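Glucoamylase (PDB 1LF6) catalyses the removal of terminal alpha-1,4-linked glucose units from the non-reducing ends of starch-like chains as beta-D-glucose, and probably cleaves isomaltose too. Local coordinates at residues E29-A33 with A70-E74; A319-W325 with D647-N653; P324-G328 with E588-G592; Y581-K586 with E636-T642. All blocks are in the same frame, centred on the assembly; numbering follows the deposited sequence.

Contact 1: E29-A33 with A70-E74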
loop_
_atom_site.group_PDB
_atom_site.type_symbol
_atom_site.label_atom_id
_atom_site.label_comp_id
_atom_site.label_asym_id
_atom_site.label_seq_id
_atom_site.Cartn_x
_atom_site.Cartn_y
_atom_site.Cartn_z
ATOM N N GLU A 29 -6.437 -24.225 7.654
ATOM C CA GLU A 29 -6.407 -22.779 7.659
ATOM C C GLU A 29 -5.276 -22.339 6.713
ATOM O O GLU A 29 -4.404 -23.110 6.351
ATOM C CB GLU A 29 -6.136 -22.243 9.060
ATOM C CG GLU A 29 -7.303 -22.401 10.028
ATOM C CD GLU A 29 -6.993 -21.861 11.411
ATOM O OE1 GLU A 29 -7.886 -21.893 12.283
ATOM O OE2 GLU A 29 -5.848 -21.397 11.612
ATOM N N ASP A 30 -5.523 -21.167 6.258
ATOM C CA ASP A 30 -4.745 -20.576 5.140
ATOM C C ASP A 30 -4.184 -19.258 5.650
ATOM O O ASP A 30 -4.434 -18.835 6.810
ATOM C CB ASP A 30 -5.665 -20.469 3.953
ATOM C CG ASP A 30 -5.097 -20.339 2.589
ATOM O OD1 ASP A 30 -3.914 -20.519 2.270
ATOM O OD2 ASP A 30 -5.939 -20.105 1.655
ATOM N N THR A 31 -3.576 -18.524 4.779
ATOM C CA THR A 31 -2.799 -17.333 5.023
ATOM C C THR A 31 -2.921 -16.413 3.837
ATOM O O THR A 31 -3.179 -16.917 2.716
ATOM C CB THR A 31 -1.331 -17.751 5.291
ATOM O OG1 THR A 31 -0.600 -16.766 5.984
ATOM C CG2 THR A 31 -0.612 -18.328 4.115
ATOM N N TRP A 32 -2.565 -15.164 3.961
ATOM C CA TRP A 32 -2.597 -14.301 2.757
ATOM C C TRP A 32 -1.307 -14.478 1.992
ATOM O O TRP A 32 -0.356 -15.118 2.425
ATOM C CB TRP A 32 -2.854 -12.864 3.176
ATOM C CG TRP A 32 -4.241 -12.650 3.745
ATOM C CD1 TRP A 32 -4.505 -12.604 5.095
ATOM C CD2 TRP A 32 -5.483 -12.586 3.067
ATOM N NE1 TRP A 32 -5.854 -12.450 5.282
ATOM C CE2 TRP A 32 -6.481 -12.429 4.059
ATOM C CE3 TRP A 32 -5.855 -12.594 1.719
ATOM C CZ2 TRP A 32 -7.827 -12.316 3.737
ATOM C CZ3 TRP A 32 -7.190 -12.468 1.405
ATOM C CH2 TRP A 32 -8.157 -12.334 2.411
ATOM N N ALA A 33 -1.248 -13.825 0.840
ATOM C CA ALA A 33 -0.062 -13.852 -0.012
ATOM C C ALA A 33 1.031 -12.887 0.445
ATOM O O ALA A 33 0.792 -11.979 1.241
ATOM C CB ALA A 33 -0.458 -13.534 -1.459
ATOM N N ALA A 70 -10.876 -7.592 0.392
ATOM C CA ALA A 70 -10.151 -8.586 -0.384
ATOM C C ALA A 70 -11.057 -9.808 -0.461
ATOM O O ALA A 70 -11.688 -10.185 0.525
ATOM C CB ALA A 70 -8.840 -8.936 0.300
ATOM N N ASP A 71 -11.124 -10.420 -1.635
ATOM C CA ASP A 71 -11.982 -11.578 -1.840
ATOM C C ASP A 71 -11.210 -12.766 -2.373
ATOM O O ASP A 71 -11.719 -13.885 -2.403
ATOM C CB ASP A 71 -13.084 -11.230 -2.837
ATOM C CG ASP A 71 -13.949 -10.088 -2.373
ATOM O OD1 ASP A 71 -14.014 -9.064 -3.084
ATOM O OD2 ASP A 71 -14.567 -10.212 -1.295
ATOM N N VAL A 72 -9.977 -12.516 -2.797
ATOM C CA VAL A 72 -9.143 -13.558 -3.369
ATOM C C VAL A 72 -7.755 -13.591 -2.740
ATOM O O VAL A 72 -7.182 -12.550 -2.425
ATOM C CB VAL A 72 -8.993 -13.332 -4.892
ATOM C CG1 VAL A 72 -8.130 -14.419 -5.507
ATOM C CG2 VAL A 72 -10.367 -13.290 -5.544
ATOM N N LYS A 73 -7.216 -14.789 -2.554
ATOM C CA LYS A 73 -5.888 -14.922 -1.978
ATOM C C LYS A 73 -4.891 -15.087 -3.119
ATOM O O LYS A 73 -3.842 -14.440 -3.141
ATOM C CB LYS A 73 -5.842 -16.129 -1.038
ATOM C CG LYS A 73 -4.549 -16.276 -0.244
ATOM C CD LYS A 73 -3.555 -17.190 -0.934
ATOM C CE LYS A 73 -2.346 -17.461 -0.045
ATOM N NZ LYS A 73 -1.424 -18.466 -0.643
ATOM N N GLU A 74 -5.238 -15.947 -4.075
ATOM C CA GLU A 74 -4.386 -16.211 -5.227
ATOM C C GLU A 74 -5.111 -16.881 -6.387
ATOM O O GLU A 74 -6.197 -17.435 -6.235
ATOM C CB GLU A 74 -3.226 -17.128 -4.852
ATOM C CG GLU A 74 -2.136 -16.519 -4.017
ATOM C CD GLU A 74 -0.924 -17.423 -3.973
ATOM O OE1 GLU A 74 -1.099 -18.618 -3.644
ATOM O OE2 GLU A 74 0.196 -16.946 -4.272
#

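Contact 2: A319-W325 with D647-N653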
loop_
_atom_site.group_PDB
_atom_site.type_symbol
_atom_site.label_atom_id
_atom_site.label_comp_id
_atom_site.label_asym_id
_atom_site.label_seq_id
_atom_site.Cartn_x
_atom_site.Cartn_y
_atom_site.Cartn_z
ATOM N N ALA A 319 -3.120 3.109 2.997
ATOM C CA ALA A 319 -1.677 3.103 3.213
ATOM C C ALA A 319 -0.914 2.170 2.274
ATOM O O ALA A 319 0.192 2.491 1.840
ATOM C CB ALA A 319 -1.380 2.746 4.667
ATOM N N SER A 320 -1.498 1.016 1.976
ATOM C CA SER A 320 -0.868 0.047 1.088
ATOM C C SER A 320 -1.848 -1.046 0.689
ATOM O O SER A 320 -2.592 -1.561 1.527
ATOM C CB SER A 320 0.345 -0.588 1.766
ATOM O OG SER A 320 0.946 -1.542 0.905
ATOM N N LEU A 321 -1.850 -1.405 -0.590
ATOM C CA LEU A 321 -2.750 -2.446 -1.055
ATOM C C LEU A 321 -2.094 -3.813 -0.871
ATOM O O LEU A 321 -1.966 -4.583 -1.815
ATOM C CB LEU A 321 -3.115 -2.220 -2.529
ATOM C CG LEU A 321 -4.340 -2.983 -3.050
ATOM C CD1 LEU A 321 -5.581 -2.613 -2.238
ATOM C CD2 LEU A 321 -4.555 -2.648 -4.518
ATOM N N SER A 322 -1.662 -4.098 0.351
ATOM C CA SER A 322 -1.040 -5.373 0.660
ATOM C C SER A 322 -1.304 -5.748 2.108
ATOM O O SER A 322 -1.846 -4.955 2.874
ATOM C CB SER A 322 0.473 -5.319 0.412
ATOM O OG SER A 322 1.128 -4.439 1.313
ATOM N N ILE A 323 -0.920 -6.966 2.469
ATOM C CA ILE A 323 -1.085 -7.472 3.823
ATOM C C ILE A 323 0.294 -7.935 4.281
ATOM O O ILE A 323 0.637 -9.109 4.150
ATOM C CB ILE A 323 -2.066 -8.654 3.841
ATOM C CG1 ILE A 323 -3.417 -8.196 3.289
ATOM C CG2 ILE A 323 -2.200 -9.203 5.255
ATOM C CD1 ILE A 323 -4.400 -9.310 3.065
ATOM N N PRO A 324 1.102 -7.011 4.825
ATOM C CA PRO A 324 2.457 -7.315 5.300
ATOM C C PRO A 324 2.624 -8.657 5.998
ATOM O O PRO A 324 1.821 -9.039 6.851
ATOM C CB PRO A 324 2.793 -6.125 6.206
ATOM C CG PRO A 324 1.452 -5.580 6.593
ATOM C CD PRO A 324 0.678 -5.691 5.309
ATOM N N TRP A 325 3.679 -9.369 5.612
ATOM C CA TRP A 325 3.983 -10.671 6.183
ATOM C C TRP A 325 2.742 -11.557 6.155
ATOM O O TRP A 325 2.527 -12.379 7.051
ATOM C CB TRP A 325 4.496 -10.491 7.615
ATOM C CG TRP A 325 5.688 -9.579 7.677
ATOM C CD1 TRP A 325 6.943 -9.838 7.201
ATOM C CD2 TRP A 325 5.725 -8.239 8.192
ATOM N NE1 TRP A 325 7.755 -8.746 7.384
ATOM C CE2 TRP A 325 7.036 -7.749 7.990
ATOM C CE3 TRP A 325 4.777 -7.405 8.804
ATOM C CZ2 TRP A 325 7.426 -6.461 8.377
ATOM C CZ3 TRP A 325 5.165 -6.120 9.190
ATOM C CH2 TRP A 325 6.479 -5.663 8.974
ATOM N N ASP A 647 9.664 -8.465 3.649
ATOM C CA ASP A 647 8.288 -8.838 3.363
ATOM C C ASP A 647 7.322 -7.802 3.936
ATOM O O ASP A 647 6.152 -8.089 4.188
ATOM C CB ASP A 647 7.949 -10.218 3.922
ATOM C CG ASP A 647 6.839 -10.893 3.131
ATOM O OD1 ASP A 647 7.133 -11.395 2.020
ATOM O OD2 ASP A 647 5.672 -10.895 3.594
ATOM N N SER A 648 7.833 -6.596 4.138
ATOM C CA SER A 648 7.037 -5.505 4.672
ATOM C C SER A 648 6.019 -5.070 3.624
ATOM O O SER A 648 6.045 -5.539 2.480
ATOM C CB SER A 648 7.946 -4.331 5.033
ATOM O OG SER A 648 8.694 -3.926 3.899
ATOM N N ALA A 649 5.124 -4.175 4.018
ATOM C CA ALA A 649 4.105 -3.679 3.113
ATOM C C ALA A 649 4.714 -3.096 1.834
ATOM O O ALA A 649 5.798 -2.510 1.850
ATOM C CB ALA A 649 3.259 -2.613 3.820
ATOM N N SER A 650 4.006 -3.290 0.729
ATOM C CA SER A 650 4.402 -2.754 -0.570
ATOM C C SER A 650 3.214 -2.935 -1.512
ATOM O O SER A 650 2.550 -3.968 -1.505
ATOM C CB SER A 650 5.618 -3.483 -1.131
ATOM O OG SER A 650 5.219 -4.665 -1.792
ATOM N N PRO A 651 2.906 -1.908 -2.310
ATOM C CA PRO A 651 3.603 -0.613 -2.320
ATOM C C PRO A 651 3.253 0.248 -1.107
ATOM O O PRO A 651 2.095 0.274 -0.684
ATOM C CB PRO A 651 3.124 0.023 -3.632
ATOM C CG PRO A 651 1.753 -0.569 -3.825
ATOM C CD PRO A 651 1.969 -2.020 -3.439
ATOM N N LEU A 652 4.243 0.934 -0.534
ATOM C CA LEU A 652 3.969 1.830 0.592
ATOM C C LEU A 652 3.661 3.159 -0.082
ATOM O O LEU A 652 4.560 3.847 -0.570
ATOM C CB LEU A 652 5.184 1.978 1.524
ATOM C CG LEU A 652 4.935 2.837 2.773
ATOM C CD1 LEU A 652 3.903 2.157 3.665
ATOM C CD2 LEU A 652 6.220 3.044 3.550
ATOM N N ASN A 653 2.380 3.504 -0.125
ATOM C CA ASN A 653 1.935 4.721 -0.789
ATOM C C ASN A 653 2.643 5.996 -0.356
ATOM O O ASN A 653 2.946 6.851 -1.187
ATOM C CB ASN A 653 0.417 4.856 -0.644
ATOM C CG ASN A 653 -0.329 3.746 -1.377
ATOM O OD1 ASN A 653 0.193 3.166 -2.336
ATOM N ND2 ASN A 653 -1.547 3.454 -0.943
HETATM O O HOH W 1 -1.033 0.606 -2.810
#

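Contact 3: P324-G328 with E588-G592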
loop_
_atom_site.group_PDB
_atom_site.type_symbol
_atom_site.label_atom_id
_atom_site.label_comp_id
_atom_site.label_asym_id
_atom_site.label_seq_id
_atom_site.Cartn_x
_atom_site.Cartn_y
_atom_site.Cartn_z
ATOM N N PRO A 324 1.102 -7.011 4.825
ATOM C CA PRO A 324 2.457 -7.315 5.300
ATOM C C PRO A 324 2.624 -8.657 5.998
ATOM O O PRO A 324 1.821 -9.039 6.851
ATOM C CB PRO A 324 2.793 -6.125 6.206
ATOM C CG PRO A 324 1.452 -5.580 6.593
ATOM C CD PRO A 324 0.678 -5.691 5.309
ATOM N N TRP A 325 3.679 -9.369 5.612
ATOM C CA TRP A 325 3.983 -10.671 6.183
ATOM C C TRP A 325 2.742 -11.557 6.155
ATOM O O TRP A 325 2.527 -12.379 7.051
ATOM C CB TRP A 325 4.496 -10.491 7.615
ATOM C CG TRP A 325 5.688 -9.579 7.677
ATOM C CD1 TRP A 325 6.943 -9.838 7.201
ATOM C CD2 TRP A 325 5.725 -8.239 8.192
ATOM N NE1 TRP A 325 7.755 -8.746 7.384
ATOM C CE2 TRP A 325 7.036 -7.749 7.990
ATOM C CE3 TRP A 325 4.777 -7.405 8.804
ATOM C CZ2 TRP A 325 7.426 -6.461 8.377
ATOM C CZ3 TRP A 325 5.165 -6.120 9.190
ATOM C CH2 TRP A 325 6.479 -5.663 8.974
ATOM N N GLY A 326 1.934 -11.377 5.110
ATOM C CA GLY A 326 0.714 -12.149 4.952
ATOM C C GLY A 326 0.946 -13.643 5.021
ATOM O O GLY A 326 0.078 -14.393 5.473
ATOM N N ASP A 327 2.119 -14.077 4.567
ATOM C CA ASP A 327 2.478 -15.491 4.582
ATOM C C ASP A 327 2.340 -16.046 5.997
ATOM O O ASP A 327 1.970 -17.207 6.188
ATOM C CB ASP A 327 3.920 -15.669 4.099
ATOM C CG ASP A 327 4.362 -17.119 4.102
ATOM O OD1 ASP A 327 5.584 -17.367 4.022
ATOM O OD2 ASP A 327 3.490 -18.013 4.176
ATOM N N GLY A 328 2.640 -15.207 6.985
ATOM C CA GLY A 328 2.545 -15.625 8.372
ATOM C C GLY A 328 1.278 -15.152 9.063
ATOM O O GLY A 328 1.076 -15.425 10.247
ATOM N N GLU A 588 13.008 -15.474 8.933
ATOM C CA GLU A 588 11.792 -15.410 9.739
ATOM C C GLU A 588 10.941 -14.187 9.439
ATOM O O GLU A 588 11.460 -13.094 9.211
ATOM C CB GLU A 588 12.146 -15.427 11.223
ATOM C CG GLU A 588 12.900 -16.663 11.662
ATOM C CD GLU A 588 13.346 -16.571 13.102
ATOM O OE1 GLU A 588 12.469 -16.493 13.989
ATOM O OE2 GLU A 588 14.570 -16.568 13.346
ATOM N N LEU A 589 9.626 -14.382 9.454
ATOM C CA LEU A 589 8.675 -13.311 9.185
ATOM C C LEU A 589 8.308 -12.575 10.471
ATOM O O LEU A 589 8.422 -13.127 11.566
ATOM C CB LEU A 589 7.412 -13.894 8.547
ATOM C CG LEU A 589 7.628 -14.668 7.244
ATOM C CD1 LEU A 589 6.422 -15.552 6.961
ATOM C CD2 LEU A 589 7.885 -13.692 6.103
ATOM N N TYR A 590 7.867 -11.329 10.333
ATOM C CA TYR A 590 7.477 -10.521 11.485
ATOM C C TYR A 590 6.127 -10.973 12.043
ATOM O O TYR A 590 5.131 -11.032 11.315
ATOM C CB TYR A 590 7.386 -9.041 11.096
ATOM C CG TYR A 590 6.768 -8.175 12.172
ATOM C CD1 TYR A 590 7.502 -7.780 13.284
ATOM C CD2 TYR A 590 5.426 -7.798 12.102
ATOM C CE1 TYR A 590 6.916 -7.034 14.303
ATOM C CE2 TYR A 590 4.829 -7.053 13.117
ATOM C CZ TYR A 590 5.580 -6.677 14.217
ATOM O OH TYR A 590 4.991 -5.967 15.242
ATOM N N HIS A 591 6.100 -11.288 13.336
ATOM C CA HIS A 591 4.874 -11.723 13.992
ATOM C C HIS A 591 4.614 -10.949 15.283
ATOM O O HIS A 591 3.824 -11.379 16.124
ATOM C CB HIS A 591 4.924 -13.226 14.293
ATOM C CG HIS A 591 4.802 -14.094 13.076
ATOM N ND1 HIS A 591 5.832 -14.274 12.177
ATOM C CD2 HIS A 591 3.760 -14.818 12.603
ATOM C CE1 HIS A 591 5.430 -15.072 11.203
ATOM N NE2 HIS A 591 4.177 -15.416 11.437
ATOM N N GLY A 592 5.284 -9.809 15.440
ATOM C CA GLY A 592 5.087 -9.003 16.633
ATOM C C GLY A 592 6.361 -8.519 17.301
ATOM O O GLY A 592 6.369 -7.461 17.932
#

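Contact 4: Y581-K586 with E636-T642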
loop_
_atom_site.group_PDB
_atom_site.type_symbol
_atom_site.label_atom_id
_atom_site.label_comp_id
_atom_site.label_asym_id
_atom_site.label_seq_id
_atom_site.Cartn_x
_atom_site.Cartn_y
_atom_site.Cartn_z
ATOM N N TYR A 581 10.129 -3.283 14.707
ATOM C CA TYR A 581 9.092 -3.529 13.711
ATOM C C TYR A 581 9.632 -4.060 12.375
ATOM O O TYR A 581 9.750 -3.315 11.402
ATOM C CB TYR A 581 8.286 -2.243 13.477
ATOM C CG TYR A 581 7.057 -2.425 12.607
ATOM C CD1 TYR A 581 6.942 -1.765 11.384
ATOM C CD2 TYR A 581 6.005 -3.246 13.012
ATOM C CE1 TYR A 581 5.807 -1.917 10.586
ATOM C CE2 TYR A 581 4.864 -3.405 12.223
ATOM C CZ TYR A 581 4.776 -2.736 11.009
ATOM O OH TYR A 581 3.654 -2.893 10.223
ATOM N N GLY A 582 9.947 -5.353 12.334
ATOM C CA GLY A 582 10.461 -5.955 11.110
ATOM C C GLY A 582 10.922 -7.392 11.293
ATOM O O GLY A 582 10.908 -7.908 12.407
ATOM N N GLU A 583 11.341 -8.044 10.207
ATOM C CA GLU A 583 11.799 -9.434 10.283
ATOM C C GLU A 583 12.945 -9.612 11.267
ATOM O O GLU A 583 13.951 -8.898 11.200
ATOM C CB GLU A 583 12.229 -9.944 8.904
ATOM C CG GLU A 583 11.064 -10.283 7.998
ATOM C CD GLU A 583 10.977 -9.373 6.798
ATOM O OE1 GLU A 583 10.180 -8.414 6.819
ATOM O OE2 GLU A 583 11.699 -9.619 5.815
ATOM N N PRO A 584 12.812 -10.583 12.190
ATOM C CA PRO A 584 13.839 -10.856 13.200
ATOM C C PRO A 584 15.133 -11.353 12.571
ATOM O O PRO A 584 16.229 -11.012 13.015
ATOM C CB PRO A 584 13.176 -11.905 14.089
ATOM C CG PRO A 584 12.344 -12.672 13.113
ATOM C CD PRO A 584 11.724 -11.574 12.268
ATOM N N SER A 585 14.996 -12.158 11.527
ATOM C CA SER A 585 16.148 -12.694 10.829
ATOM C C SER A 585 15.799 -12.750 9.360
ATOM O O SER A 585 14.678 -12.416 8.965
ATOM C CB SER A 585 16.487 -14.104 11.324
ATOM O OG SER A 585 15.483 -15.030 10.951
ATOM N N LYS A 586 16.761 -13.190 8.557
ATOM C CA LYS A 586 16.572 -13.290 7.117
ATOM C C LYS A 586 15.597 -14.413 6.756
ATOM O O LYS A 586 14.972 -14.382 5.695
ATOM C CB LYS A 586 17.924 -13.540 6.440
ATOM C CG LYS A 586 17.964 -13.201 4.963
ATOM C CD LYS A 586 18.076 -11.701 4.738
ATOM C CE LYS A 586 18.270 -11.391 3.262
ATOM N NZ LYS A 586 18.761 -10.005 3.034
ATOM N N GLU A 636 7.926 -0.686 2.138
ATOM C CA GLU A 636 8.069 0.086 3.355
ATOM C C GLU A 636 9.494 -0.077 3.888
ATOM O O GLU A 636 10.102 0.881 4.373
ATOM C CB GLU A 636 7.065 -0.426 4.387
ATOM C CG GLU A 636 7.222 0.150 5.782
ATOM C CD GLU A 636 6.274 -0.502 6.763
ATOM O OE1 GLU A 636 5.112 -0.056 6.849
ATOM O OE2 GLU A 636 6.693 -1.475 7.429
ATOM N N GLN A 637 10.028 -1.293 3.776
ATOM C CA GLN A 637 11.366 -1.593 4.278
ATOM C C GLN A 637 12.221 -2.446 3.344
ATOM O O GLN A 637 11.695 -3.246 2.572
ATOM C CB GLN A 637 11.253 -2.332 5.617
ATOM C CG GLN A 637 10.475 -1.595 6.689
ATOM C CD GLN A 637 10.363 -2.396 7.970
ATOM O OE1 GLN A 637 11.355 -2.930 8.469
ATOM N NE2 GLN A 637 9.157 -2.478 8.511
ATOM N N VAL A 638 13.543 -2.275 3.444
ATOM C CA VAL A 638 14.512 -3.041 2.660
ATOM C C VAL A 638 15.626 -3.545 3.586
ATOM O O VAL A 638 15.886 -2.952 4.638
ATOM C CB VAL A 638 15.169 -2.190 1.530
ATOM C CG1 VAL A 638 14.104 -1.714 0.545
ATOM C CG2 VAL A 638 15.925 -1.015 2.132
ATOM N N TRP A 639 16.281 -4.637 3.189
ATOM C CA TRP A 639 17.366 -5.227 3.978
ATOM C C TRP A 639 18.636 -4.385 3.941
ATOM O O TRP A 639 18.923 -3.721 2.941
ATOM C CB TRP A 639 17.694 -6.633 3.463
ATOM C CG TRP A 639 16.591 -7.621 3.626
ATOM C CD1 TRP A 639 15.693 -8.017 2.678
ATOM C CD2 TRP A 639 16.292 -8.376 4.803
ATOM N NE1 TRP A 639 14.856 -8.979 3.190
ATOM C CE2 TRP A 639 15.204 -9.219 4.494
ATOM C CE3 TRP A 639 16.840 -8.422 6.091
ATOM C CZ2 TRP A 639 14.651 -10.101 5.426
ATOM C CZ3 TRP A 639 16.285 -9.303 7.020
ATOM C CH2 TRP A 639 15.202 -10.128 6.678
ATOM N N GLU A 640 19.409 -4.429 5.023
ATOM C CA GLU A 640 20.650 -3.661 5.104
ATOM C C GLU A 640 21.757 -4.194 4.201
ATOM O O GLU A 640 22.527 -3.418 3.640
ATOM C CB GLU A 640 21.215 -3.647 6.529
ATOM C CG GLU A 640 20.303 -3.143 7.617
ATOM C CD GLU A 640 19.490 -4.248 8.248
ATOM O OE1 GLU A 640 19.184 -4.129 9.454
ATOM O OE2 GLU A 640 19.153 -5.226 7.545
ATOM N N ASP A 641 21.839 -5.514 4.061
ATOM C CA ASP A 641 22.904 -6.112 3.260
ATOM C C ASP A 641 22.737 -6.034 1.744
ATOM O O ASP A 641 23.710 -5.843 1.022
ATOM C CB ASP A 641 23.120 -7.577 3.690
ATOM C CG ASP A 641 21.918 -8.457 3.408
ATOM O OD1 ASP A 641 20.796 -7.924 3.304
ATOM O OD2 ASP A 641 22.098 -9.686 3.307
ATOM N N THR A 642 21.511 -6.169 1.256
ATOM C CA THR A 642 21.282 -6.141 -0.189
ATOM C C THR A 642 20.457 -4.960 -0.681
ATOM O O THR A 642 20.426 -4.676 -1.875
ATOM C CB THR A 642 20.553 -7.401 -0.649
ATOM O OG1 THR A 642 19.238 -7.403 -0.078
ATOM C CG2 THR A 642 21.309 -8.654 -0.210
HETATM O O HOH W 2 10.947 -5.640 7.629
HETATM O O HOH W 3 17.781 -9.577 0.523
#

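Contact 1: E29-A33 with A70-E74
Trp-32 and Lys-73 mark the closest approach of the two backbones, their CA atoms 5.8 Å apart. Segment 29-33 is irregular and runs at about 90° to 70-74, which belongs to strand 70-80 of the antiparallel sheet in the N-terminal beta-sandwich domain. The strand turns a corner at Lys-73, and no hydrogen bond joins the two segments; side chains of each pack on backbone of the other. Lys-73 suits this corner because its flexible chain spans the gap between the strand and 29-33, bringing the ammonium between Glu-74 and Asp-30. With CG anti to the backbone N (chi1 -173°) and a bend at chi2 (-94°), the chain passes across the carbonyl of Thr-31, Lys-73 CE coming within 2.9 Å of Thr-31 O in a close CH...O approach, not a hydrogen bond. Lys-73 NZ pairs with Glu-74 OE1 (3.0 Å), a salt bridge whose hydrogen bond is weak. Asp-30 OD1 lies 4.3 Å from Lys-73 NZ, too far for a salt bridge but near enough that each charge probably steadies the other; Asp-30 OD2 is hydrogen-bonded to His-158. Thr-31 turns its hydroxyl to carbonyls of Gly-326, Asp-327 and Gln-329, to which it is hydrogen-bonded. The flat indole of Trp-32 lies beside the strand, and His-158 meets it edge-to-face. At its rim, Trp-32 CZ3 packs 4.1 Å from Ala-70 CB, a methyl small enough to let the ring in, and Val-72 O lies in the indole plane, 3.8 Å from Trp-32 CZ3.

Contact 2: A319-W325 with D647-N653
Trp-325 N donates to Asp-647 O (3.1 Å), and the same carbonyl oxygen sits under one face of the indole, while Ser-648 CA makes an off-centre CH-pi contact with the six-membered ring. NE1 of that indole is satisfied by Glu-583, and Asp-647 OD1 by Ser-34. Further along, two serines, small and able both to donate and to accept hydrogen bonds, form a chain of bonds. Ser-650 N donates to Ser-322 OG (161°), Ser-322 OG donates to Ser-320 OG at 2.9 Å, and Ser-320 OG donates to Pro-651 O at 2.7 Å, approaching from 53° above the carbonyl plane. Ser-320 OG, anti to its amide nitrogen (chi1 179°), is thus swung across to the other segment. Asn-653 N closes the far end on Ala-319 O at 3.1 Å, and one water accepts from Leu-321 N while donating to Asn-653 OD1; Asn-653 ND2 donates to Ile-318 O. These loops belong to the catalytic (alpha/alpha) barrel, and Trp-325 probably binds substrate. Leu-652 is the N-cap of helix 653-668; Pro-651 and Asn-653 rest on helix 296-306, whereas Leu-321 reaches strands 51-55 and 58-63 of the N-terminal domain.

Contact 3: P324-G328 with E588-G592
Tyr-590 CB sits over the centre of the Trp-325 indole, on the face turned away from Asp-647, 3.5 Å from the centroid of the five-membered ring in a CH-pi contact. The phenol continues across the six-membered ring with Tyr-590 CD2 3.4 Å from Trp-325 CZ3, and the rings meet obliquely, their planes 50° apart. At the indole edge Leu-589 CD2 approaches Trp-325 CD1 at 4.1 Å, and Leu-589 CD1 lies 3.6 Å from Asp-327 OD1. With an alanine at Trp-325, Tyr-590 CB and Leu-589 would probably face a gap and Glu-583 lose its indole donor. Both segments are connecting loops of the (alpha/alpha)6 barrel, and Trp-325 is likely to be a substrate-binding residue, as in a close relative. Around this core, Tyr-590 CG is anti to the backbone N (chi1 170°), which carries the phenol out toward Asn-521, the partner of its OH. Gly-592 N lies over the centre of the Tyr-590 ring. A 3-10 turn, with Gly-328 N bonded to Trp-325 O at 2.8 Å, brings Gly-328 against His-591, where a beta-carbon would collide with NE2. His-591 ND1 donates to Leu-589 O at 2.9 Å, which fixes the imidazole, whose NE2 makes a weak bond to Gly-328 O.

Contact 4: Y581-K586 with E636-T642
Gln-637 NE2 bridges the buried end of this contact, donating to Tyr-581 O at 3.1 Å and, straighter (167°), to the anti side of Glu-636 OE2; Glu-636 OE1 is bonded to Tyr-337 OH. The amide suits the place because its two hydrogens serve two acceptors, and a water bonded to Glu-583 OE1 donates weakly to Gln-637 OE1, which Arg-597 N also reaches. The Glu-583 carboxylate, which also serves Trp-325, is turned 86° from the indole plane of Trp-639, with Glu-583 OE2 3.0 Å from Trp-639 CZ2. The solvent side is looser and belongs to Lys-586. Bent at chi2 (77°), its chain folds over the indole, CD directly above the six-membered ring and Lys-586 NZ 3.5 Å from the centroid of the Trp-639 five-membered ring, a cation-pi contact. Lys-586 NZ reaches Asp-641 OD1 at 2.9 Å in a salt bridge whose hydrogen bonds are weak, and shares a water with Thr-642 OG1. A serine in place of Trp-639 would probably strip the ammonium and CD of the ring beneath them, leaving Asp-641 as the main hold on the chain. The contact joins two barrel loops, one before helix 600-612 and one before helix 653-668.

From the N terminus, contact 1 comes first and closes a short loop within the beta-sandwich domain, complete before the others open. Contacts 2 and 3 both start from the loop before helix 342-355, sharing Pro-324 and Trp-325, and reach far ahead in the chain: contact 3 to residues 588-592, contact 2 to 647-653 just before helix 653-668. Contact 4 is nested inside the long loop that contact 2 closes, but crosses contact 3, since their segments alternate. Contact 1 meets this group where Thr-31 OG1 touches the carbonyls of Gly-326 and Asp-327, and Trp-32 packs on Ile-323, tying the sandwich to the barrel loops around the probable substrate-binding tryptophan.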